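Local coordinates for protein EmGH1 (Erythrobacter marinus, PDB 5Z87) that probably hydrolyses beta-glucosidic bonds as a family 3 glycoside hydrolase, with related xylosidase or arabinofuranosidase activity possible, at residues 163-177 with 223-235. Residues are numbered along the deposited sequence; the frame is centred on the assembly and turned at random.
Sequences EATAKEARSRGSQGC and LPANRIATSVKHF
With CG opposite its backbone N (chi1 -167°) and a bend at chi2 of 60°, Arg170 reaches past Asn226 and Ile228 to the backbone of Arg227. There Arg170 NH2 gives a nearly straight hydrogen bond to Arg227 O at 3.0 Å, the oxygen lying in the guanidinium plane at its edge, while Gln175 CG sits over one face. NH1 of the same group bonds to Cys383 O, so two carbonyls fix its rotation. Replacing Arg170 by a leucine would probably leave Arg227 O without this donor and loosen the turn 224-227 from the helix.

Arg227 itself folds back toward the helix, where Glu163 CG lies over one guanidinium face and OE2 meets NH1 at 3.2 Å in a salt bridge with a weak, bent hydrogen bond. The carboxylate and guanidinium planes stand almost perpendicular, and Arg159 shares the same OE2.

Beyond Arg227, Ile228 packs against the helix and strand 176-177: CD1 touches Cys177 SG at 3.6 Å and Ala169 CB at 4.1 Å, while CG2 faces Ser174 O.

Beyond the Schellman motif at Gly173, the chain enters the parallel barrel sheet. Ala229 N bonds to Gln175 O at 2.9 Å, and Cys177 N to Ala229 O at 2.8 Å. Ser231 OG donates to Cys177 O from above the carbonyl plane, and also pairs with Tyr309 OH.

Helix 155-171 and strands 176-177 and 229-235 thus pack as neighbouring elements of the TIM-barrel-type domain. Charged groups tie the helix to the turn, and backbone bonds join strand 176-177 to strand 229-235, which continues to Lys233 and His234 in the dithiothreitol pocket.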
loop_
_atom_site.group_PDB
_atom_site.type_symbol
_atom_site.label_atom_id
_atom_site.label_comp_id
_atom_site.label_asym_id
_atom_site.label_seq_id
_atom_site.Cartn_x
_atom_site.Cartn_y
_atom_site.Cartn_z
ATOM N N GLU A 163 -19.854 10.076 28.132
ATOM C CA GLU A 163 -20.211 10.725 29.387
ATOM C C GLU A 163 -20.325 9.696 30.505
ATOM O O GLU A 163 -19.773 9.885 31.595
ATOM C CB GLU A 163 -21.514 11.503 29.208
ATOM C CG GLU A 163 -21.955 12.327 30.421
ATOM C CD GLU A 163 -23.351 12.880 30.241
ATOM O OE1 GLU A 163 -24.315 12.143 30.521
ATOM O OE2 GLU A 163 -23.491 14.040 29.796
ATOM N N ALA A 164 -21.007 8.573 30.237
ATOM C CA ALA A 164 -21.095 7.503 31.230
ATOM C C ALA A 164 -19.720 6.941 31.547
ATOM O O ALA A 164 -19.406 6.663 32.714
ATOM C CB ALA A 164 -22.022 6.382 30.745
ATOM N N THR A 165 -18.882 6.772 30.519
ATOM C CA THR A 165 -17.543 6.240 30.730
ATOM C C THR A 165 -16.698 7.183 31.581
ATOM O O THR A 165 -15.925 6.735 32.437
ATOM C CB THR A 165 -16.858 5.991 29.378
ATOM O OG1 THR A 165 -17.603 5.024 28.621
ATOM C CG2 THR A 165 -15.445 5.488 29.596
ATOM N N ALA A 166 -16.811 8.495 31.336
ATOM C CA ALA A 166 -16.039 9.455 32.116
ATOM C C ALA A 166 -16.440 9.422 33.595
ATOM O O ALA A 166 -15.574 9.446 34.484
ATOM C CB ALA A 166 -16.208 10.858 31.530
ATOM N N LYS A 167 -17.749 9.357 33.873
ATOM C CA LYS A 167 -18.234 9.245 35.249
ATOM C C LYS A 167 -17.585 8.075 35.956
ATOM O O LYS A 167 -17.089 8.210 37.079
ATOM C CB LYS A 167 -19.754 9.065 35.267
ATOM C CG LYS A 167 -20.559 10.307 35.037
ATOM C CD LYS A 167 -22.049 9.955 34.989
ATOM C CE LYS A 167 -22.875 11.163 34.589
ATOM N NZ LYS A 167 -24.291 10.794 34.318
ATOM N N GLU A 168 -17.601 6.904 35.311
ATOM C CA GLU A 168 -17.045 5.710 35.929
ATOM C C GLU A 168 -15.546 5.864 36.154
ATOM O O GLU A 168 -15.015 5.414 37.176
ATOM C CB GLU A 168 -17.356 4.473 35.068
ATOM C CG GLU A 168 -18.856 4.215 34.854
ATOM C CD GLU A 168 -19.198 2.803 34.357
ATOM O OE1 GLU A 168 -18.312 1.910 34.307
ATOM O OE2 GLU A 168 -20.383 2.591 34.010
ATOM N N ALA A 169 -14.852 6.516 35.220
ATOM C CA ALA A 169 -13.405 6.658 35.344
ATOM C C ALA A 169 -13.043 7.654 36.446
ATOM O O ALA A 169 -12.200 7.368 37.301
ATOM C CB ALA A 169 -12.801 7.082 33.999
ATOM N N ARG A 170 -13.673 8.829 36.439
ATOM C CA ARG A 170 -13.317 9.870 37.399
ATOM C C ARG A 170 -13.672 9.447 38.824
ATOM O O ARG A 170 -12.893 9.671 39.759
ATOM C CB ARG A 170 -14.008 11.183 37.011
ATOM C CG ARG A 170 -13.485 12.421 37.735
ATOM C CD ARG A 170 -11.997 12.636 37.467
ATOM N NE ARG A 170 -11.381 13.587 38.391
ATOM C CZ ARG A 170 -11.170 14.870 38.109
ATOM N NH1 ARG A 170 -10.608 15.674 39.006
ATOM N NH2 ARG A 170 -11.527 15.353 36.929
ATOM N N SER A 171 -14.820 8.797 39.006
ATOM C CA SER A 171 -15.186 8.311 40.332
ATOM C C SER A 171 -14.194 7.281 40.858
ATOM O O SER A 171 -14.074 7.117 42.077
ATOM C CB SER A 171 -16.600 7.715 40.307
ATOM O OG SER A 171 -16.595 6.464 39.641
ATOM N N ARG A 172 -13.479 6.589 39.978
ATOM C CA ARG A 172 -12.476 5.611 40.389
ATOM C C ARG A 172 -11.068 6.201 40.446
ATOM O O ARG A 172 -10.099 5.460 40.632
ATOM C CB ARG A 172 -12.508 4.391 39.455
ATOM C CG ARG A 172 -13.820 3.593 39.532
ATOM C CD ARG A 172 -13.963 2.557 38.409
ATOM N NE ARG A 172 -13.042 1.442 38.592
ATOM C CZ ARG A 172 -13.330 0.177 38.310
ATOM N NH1 ARG A 172 -14.523 -0.147 37.810
ATOM N NH2 ARG A 172 -12.425 -0.768 38.530
ATOM N N GLY A 173 -10.929 7.513 40.296
ATOM C CA GLY A 173 -9.648 8.150 40.486
ATOM C C GLY A 173 -8.880 8.464 39.225
ATOM O O GLY A 173 -7.786 9.026 39.313
ATOM N N SER A 174 -9.408 8.131 38.058
ATOM C CA SER A 174 -8.733 8.446 36.807
ATOM C C SER A 174 -9.242 9.776 36.269
ATOM O O SER A 174 -10.449 9.955 36.105
ATOM C CB SER A 174 -8.968 7.336 35.781
ATOM O OG SER A 174 -8.481 7.699 34.502
ATOM N N GLN A 175 -8.331 10.705 35.987
ATOM C CA GLN A 175 -8.739 11.981 35.408
ATOM C C GLN A 175 -8.165 12.183 34.008
ATOM O O GLN A 175 -8.233 13.299 33.474
ATOM C CB GLN A 175 -8.316 13.145 36.307
ATOM C CG GLN A 175 -8.146 12.766 37.773
ATOM C CD GLN A 175 -6.722 12.282 38.043
ATOM O OE1 GLN A 175 -6.071 11.738 37.149
ATOM N NE2 GLN A 175 -6.229 12.497 39.262
ATOM N N GLY A 176 -7.596 11.153 33.403
ATOM C CA GLY A 176 -7.179 11.239 32.012
ATOM C C GLY A 176 -7.165 9.868 31.381
ATOM O O GLY A 176 -6.960 8.854 32.060
ATOM N N CYS A 177 -7.398 9.828 30.070
ATOM C CA CYS A 177 -7.341 8.563 29.352
ATOM C C CYS A 177 -6.578 8.716 28.047
ATOM O O CYS A 177 -6.437 9.813 27.494
ATOM C CB CYS A 177 -8.741 7.995 29.068
ATOM S SG CYS A 177 -9.722 9.028 27.990
ATOM N N LEU A 223 -12.537 21.490 33.375
ATOM C CA LEU A 223 -13.402 20.327 33.214
ATOM C C LEU A 223 -14.492 20.343 34.279
ATOM O O LEU A 223 -14.208 20.607 35.452
ATOM C CB LEU A 223 -12.617 19.019 33.334
ATOM C CG LEU A 223 -11.638 18.643 32.224
ATOM C CD1 LEU A 223 -11.358 17.154 32.312
ATOM C CD2 LEU A 223 -12.176 19.023 30.856
ATOM N N PRO A 224 -15.740 20.062 33.915
ATOM C CA PRO A 224 -16.765 19.832 34.935
ATOM C C PRO A 224 -16.391 18.638 35.797
ATOM O O PRO A 224 -15.477 17.865 35.497
ATOM C CB PRO A 224 -18.039 19.568 34.122
ATOM C CG PRO A 224 -17.742 20.145 32.752
ATOM C CD PRO A 224 -16.271 19.927 32.551
ATOM N N ALA A 225 -17.096 18.514 36.912
ATOM C CA ALA A 225 -16.933 17.346 37.764
ATOM C C ALA A 225 -17.266 16.076 36.987
ATOM O O ALA A 225 -18.146 16.053 36.122
ATOM C CB ALA A 225 -17.834 17.462 39.001
ATOM N N ASN A 226 -16.535 15.012 37.294
ATOM C CA ASN A 226 -16.813 13.686 36.748
ATOM C C ASN A 226 -16.555 13.608 35.240
ATOM O O ASN A 226 -17.161 12.793 34.536
ATOM C CB ASN A 226 -18.242 13.252 37.091
ATOM C CG ASN A 226 -18.428 13.020 38.586
ATOM O OD1 ASN A 226 -17.558 12.444 39.255
ATOM N ND2 ASN A 226 -19.553 13.475 39.118
ATOM N N ARG A 227 -15.658 14.453 34.743
ATOM C CA ARG A 227 -15.085 14.364 33.409
ATOM C C ARG A 227 -13.602 14.060 33.537
ATOM O O ARG A 227 -13.025 14.159 34.619
ATOM C CB ARG A 227 -15.298 15.664 32.621
ATOM C CG ARG A 227 -16.741 16.107 32.516
ATOM C CD ARG A 227 -17.613 15.084 31.804
ATOM N NE ARG A 227 -19.009 15.506 31.822
ATOM C CZ ARG A 227 -19.859 15.347 30.817
ATOM N NH1 ARG A 227 -21.103 15.778 30.948
ATOM N NH2 ARG A 227 -19.475 14.755 29.688
ATOM N N ILE A 228 -12.984 13.663 32.420
ATOM C CA ILE A 228 -11.566 13.318 32.388
ATOM C C ILE A 228 -10.969 13.870 31.098
ATOM O O ILE A 228 -11.677 14.148 30.130
ATOM C CB ILE A 228 -11.325 11.789 32.478
ATOM C CG1 ILE A 228 -11.769 11.092 31.177
ATOM C CG2 ILE A 228 -12.055 11.191 33.684
ATOM C CD1 ILE A 228 -11.441 9.588 31.115
ATOM N N ALA A 229 -9.649 14.013 31.091
ATOM C CA ALA A 229 -8.940 14.467 29.901
ATOM C C ALA A 229 -8.824 13.353 28.859
ATOM O O ALA A 229 -8.554 12.191 29.189
ATOM C CB ALA A 229 -7.543 14.974 30.280
ATOM N N THR A 230 -9.034 13.717 27.599
ATOM C CA THR A 230 -8.763 12.840 26.461
ATOM C C THR A 230 -7.336 13.049 25.970
ATOM O O THR A 230 -6.813 14.167 26.002
ATOM C CB THR A 230 -9.724 13.125 25.300
ATOM O OG1 THR A 230 -9.680 14.520 24.971
ATOM C CG2 THR A 230 -11.142 12.758 25.666
ATOM N N SER A 231 -6.710 11.966 25.507
ATOM C CA SER A 231 -5.456 12.029 24.755
ATOM C C SER A 231 -5.701 11.382 23.391
ATOM O O SER A 231 -5.561 10.168 23.229
ATOM C CB SER A 231 -4.310 11.339 25.501
ATOM O OG SER A 231 -4.399 11.575 26.894
ATOM N N VAL A 232 -6.060 12.190 22.395
ATOM C CA VAL A 232 -6.402 11.632 21.093
ATOM C C VAL A 232 -5.156 11.027 20.455
ATOM O O VAL A 232 -4.055 11.593 20.532
ATOM C CB VAL A 232 -7.048 12.707 20.207
ATOM C CG1 VAL A 232 -8.408 13.088 20.778
ATOM C CG2 VAL A 232 -6.152 13.942 20.141
ATOM N N LYS A 233 -5.316 9.849 19.852
ATOM C CA LYS A 233 -4.192 9.065 19.367
ATOM C C LYS A 233 -4.604 8.401 18.056
ATOM O O LYS A 233 -5.797 8.315 17.751
ATOM C CB LYS A 233 -3.767 8.039 20.422
ATOM C CG LYS A 233 -4.852 7.025 20.745
ATOM C CD LYS A 233 -4.405 6.035 21.794
ATOM C CE LYS A 233 -5.347 4.824 21.825
ATOM N NZ LYS A 233 -5.177 3.968 23.060
ATOM N N HIS A 234 -3.628 7.947 17.252
ATOM C CA HIS A 234 -2.191 8.124 17.437
ATOM C C HIS A 234 -1.617 9.047 16.362
ATOM O O HIS A 234 -1.656 8.707 15.186
ATOM C CB HIS A 234 -1.475 6.777 17.393
ATOM C CG HIS A 234 -2.112 5.715 18.233
ATOM N ND1 HIS A 234 -3.302 5.107 17.892
ATOM C CD2 HIS A 234 -1.702 5.126 19.384
ATOM C CE1 HIS A 234 -3.603 4.195 18.801
ATOM N NE2 HIS A 234 -2.645 4.182 19.713
ATOM N N PHE A 235 -1.062 10.188 16.792
ATOM C CA PHE A 235 -0.666 11.302 15.924
ATOM C C PHE A 235 0.625 10.974 15.177
ATOM O O PHE A 235 1.681 10.866 15.805
ATOM C CB PHE A 235 -0.457 12.536 16.799
ATOM C CG PHE A 235 -0.576 13.841 16.085
ATOM C CD1 PHE A 235 -1.740 14.181 15.420
ATOM C CD2 PHE A 235 0.466 14.759 16.132
ATOM C CE1 PHE A 235 -1.863 15.412 14.784
ATOM C CE2 PHE A 235 0.362 15.991 15.499
ATOM C CZ PHE A 235 -0.806 16.327 14.828
#